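Local atomic coordinates of putative poly(3-hydroxybutyrate) depolymerase LpqC (Bordetella parapertussis 12822, PDB entry 3D0K), a protein that probably hydrolyses ester bonds, as a putative poly(3-hydroxybutyrate) depolymerase of the alpha/beta-hydrolase type. Residues Thr178-Glu183 with Arg242-Ala247. Numbering follows the deposited sequence. Where two conformers were deposited one is given.
Sequences TLPTFE and RHYYEA
The ring of Y244 turns its edge to T178. The backbone O of T178 lies near the ring plane, 3.2 Å from Y244 CE1. Water 1 sits in that plane too. It donates to T178 O at 2.7 Å and is hydrogen-bonded to Y244 OH, also at 2.7 Å. One water therefore ties the tyrosine hydroxyl to the loop carbonyl, and no direct hydrogen bond joins the two segments. P180 CD approaches the same ring obliquely, 4.3 Å from Y244 CE1. Beyond the two segments, the rings of Y177 and W261 stack with Y244, and H155 meets it edge-to-face. The H243 ring also offers an edge: L179 CD2 lies near its plane, 4.1 Å from H243 ND1. The two side chains cross at about a right angle. H243 CG is anti to its backbone N (chi1 -175°), which carries the ring off the helix on the side where L179 CD2 lies.

The fold is an alpha-beta-alpha sandwich, consistent with an alpha/beta-hydrolase. Here the loop between strand 168-172 and helix 197-205 packs on helix 237-255, which precedes the edge strand 262-266.

A247 points its CB toward the loop. This CB is 3.8 Å from P180 CD and also touches L179 CD2. P180 CG lies 3.8 Å from A247 O. P180 is the centre of an inverse gamma turn, in which T181 N bonds to L179 O. Further along the loop, T181 OG1 accepts from E183 N in an ST turn and donates to the anti lone pair of E183 OE1. T178 OG1 turns to other partners, R156 NE and P187 O.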
loop_
_atom_site.group_PDB
_atom_site.type_symbol
_atom_site.label_atom_id
_atom_site.label_comp_id
_atom_site.label_asym_id
_atom_site.label_seq_id
_atom_site.Cartn_x
_atom_site.Cartn_y
_atom_site.Cartn_z
ATOM N N THR A 178 0.402 -2.667 -12.553
ATOM C CA THR A 178 0.994 -1.762 -13.560
ATOM C C THR A 178 2.381 -2.348 -13.859
ATOM O O THR A 178 3.258 -2.414 -12.968
ATOM C CB THR A 178 1.218 -0.372 -12.916
ATOM O OG1 THR A 178 -0.069 0.259 -12.688
ATOM C CG2 THR A 178 2.001 0.531 -13.892
ATOM N N LEU A 179 2.607 -2.727 -15.105
ATOM C CA LEU A 179 3.878 -3.360 -15.450
ATOM C C LEU A 179 4.974 -2.309 -15.608
ATOM O O LEU A 179 4.685 -1.207 -16.014
ATOM C CB LEU A 179 3.711 -4.110 -16.778
ATOM C CG LEU A 179 2.611 -5.154 -16.722
ATOM C CD1 LEU A 179 2.377 -5.740 -18.140
ATOM C CD2 LEU A 179 3.015 -6.226 -15.715
ATOM N N PRO A 180 6.231 -2.673 -15.305
ATOM C CA PRO A 180 7.349 -1.696 -15.279
ATOM C C PRO A 180 7.876 -1.487 -16.708
ATOM O O PRO A 180 8.979 -1.925 -17.067
ATOM C CB PRO A 180 8.376 -2.373 -14.367
ATOM C CG PRO A 180 8.088 -3.861 -14.580
ATOM C CD PRO A 180 6.654 -4.022 -14.878
ATOM N N THR A 181 7.078 -0.788 -17.499
ATOM C CA THR A 181 7.386 -0.560 -18.910
ATOM C C THR A 181 6.532 0.580 -19.431
ATOM O O THR A 181 5.396 0.769 -19.010
ATOM C CB THR A 181 7.103 -1.820 -19.794
ATOM O OG1 THR A 181 7.375 -1.497 -21.165
ATOM C CG2 THR A 181 5.633 -2.282 -19.709
ATOM N N PHE A 182 7.115 1.349 -20.344
ATOM C CA PHE A 182 6.436 2.440 -20.996
ATOM C C PHE A 182 5.688 1.966 -22.252
ATOM O O PHE A 182 5.113 2.771 -22.973
ATOM C CB PHE A 182 7.442 3.550 -21.277
ATOM C CG PHE A 182 7.817 4.330 -20.043
ATOM C CD1 PHE A 182 8.904 3.960 -19.262
ATOM C CD2 PHE A 182 7.037 5.433 -19.632
ATOM C CE1 PHE A 182 9.227 4.686 -18.089
ATOM C CE2 PHE A 182 7.351 6.169 -18.488
ATOM C CZ PHE A 182 8.440 5.796 -17.697
ATOM N N GLU A 183 5.647 0.661 -22.485
ATOM C CA GLU A 183 4.916 0.153 -23.664
ATOM C C GLU A 183 3.390 0.384 -23.598
ATOM O O GLU A 183 2.753 0.473 -24.651
ATOM C CB GLU A 183 5.154 -1.337 -23.864
ATOM C CG GLU A 183 6.552 -1.696 -24.314
ATOM C CD GLU A 183 6.880 -3.164 -24.034
ATOM O OE1 GLU A 183 7.047 -3.564 -22.831
ATOM O OE2 GLU A 183 6.969 -3.911 -25.040
ATOM N N ARG A 242 3.634 -13.532 -9.685
ATOM C CA ARG A 242 4.853 -14.090 -10.291
ATOM C C ARG A 242 5.183 -13.392 -11.611
ATOM O O ARG A 242 6.349 -13.156 -11.934
ATOM C CB ARG A 242 4.686 -15.594 -10.588
ATOM C CG ARG A 242 4.287 -16.458 -9.391
ATOM C CD ARG A 242 4.863 -17.922 -9.586
ATOM N NE ARG A 242 6.220 -17.895 -9.026
ATOM C CZ ARG A 242 6.584 -18.387 -7.838
ATOM N NH1 ARG A 242 7.848 -18.252 -7.436
ATOM N NH2 ARG A 242 5.715 -19.036 -7.058
ATOM N N HIS A 243 4.147 -13.062 -12.359
ATOM C CA HIS A 243 4.274 -12.373 -13.641
ATOM C C HIS A 243 4.912 -10.994 -13.382
ATOM O O HIS A 243 5.836 -10.616 -14.102
ATOM C CB HIS A 243 2.897 -12.254 -14.281
ATOM C CG HIS A 243 2.890 -11.663 -15.659
ATOM N ND1 HIS A 243 2.849 -10.301 -15.882
ATOM C CD2 HIS A 243 2.881 -12.241 -16.882
ATOM C CE1 HIS A 243 2.828 -10.064 -17.189
ATOM N NE2 HIS A 243 2.849 -11.224 -17.820
ATOM N N TYR A 244 4.413 -10.260 -12.383
ATOM C CA TYR A 244 4.942 -8.920 -12.064
ATOM C C TYR A 244 6.417 -8.959 -11.675
ATOM O O TYR A 244 7.250 -8.175 -12.183
ATOM C CB TYR A 244 4.109 -8.287 -10.931
ATOM C CG TYR A 244 4.509 -6.893 -10.533
ATOM C CD1 TYR A 244 4.447 -5.803 -11.442
ATOM C CD2 TYR A 244 4.869 -6.633 -9.191
ATOM C CE1 TYR A 244 4.799 -4.485 -11.006
ATOM C CE2 TYR A 244 5.159 -5.351 -8.777
ATOM C CZ TYR A 244 5.124 -4.297 -9.695
ATOM O OH TYR A 244 5.415 -3.022 -9.230
ATOM N N TYR A 245 6.716 -9.868 -10.763
ATOM C CA TYR A 245 8.084 -10.113 -10.337
ATOM C C TYR A 245 9.043 -10.369 -11.510
ATOM O O TYR A 245 10.082 -9.740 -11.617
ATOM C CB TYR A 245 8.141 -11.231 -9.306
ATOM C CG TYR A 245 9.549 -11.483 -8.815
ATOM C CD1 TYR A 245 10.166 -10.602 -7.915
ATOM C CD2 TYR A 245 10.271 -12.595 -9.254
ATOM C CE1 TYR A 245 11.463 -10.863 -7.452
ATOM C CE2 TYR A 245 11.583 -12.833 -8.803
ATOM C CZ TYR A 245 12.144 -11.976 -7.906
ATOM O OH TYR A 245 13.426 -12.219 -7.470
ATOM N N GLU A 246 8.678 -11.266 -12.422
ATOM C CA GLU A 246 9.560 -11.551 -13.564
ATOM C C GLU A 246 9.674 -10.343 -14.512
ATOM O O GLU A 246 10.752 -10.092 -15.085
ATOM C CB GLU A 246 9.110 -12.825 -14.310
ATOM C CG GLU A 246 9.194 -14.128 -13.467
ATOM C CD GLU A 246 8.094 -15.137 -13.826
ATOM O OE1 GLU A 246 8.178 -16.326 -13.430
ATOM O OE2 GLU A 246 7.113 -14.720 -14.479
ATOM N N ALA A 247 8.581 -9.579 -14.644
ATOM C CA ALA A 247 8.567 -8.392 -15.503
ATOM C C ALA A 247 9.546 -7.344 -14.974
ATOM O O ALA A 247 10.253 -6.695 -15.753
ATOM C CB ALA A 247 7.114 -7.782 -15.537
HETATM O O HOH W 1 4.902 -1.205 -11.126
#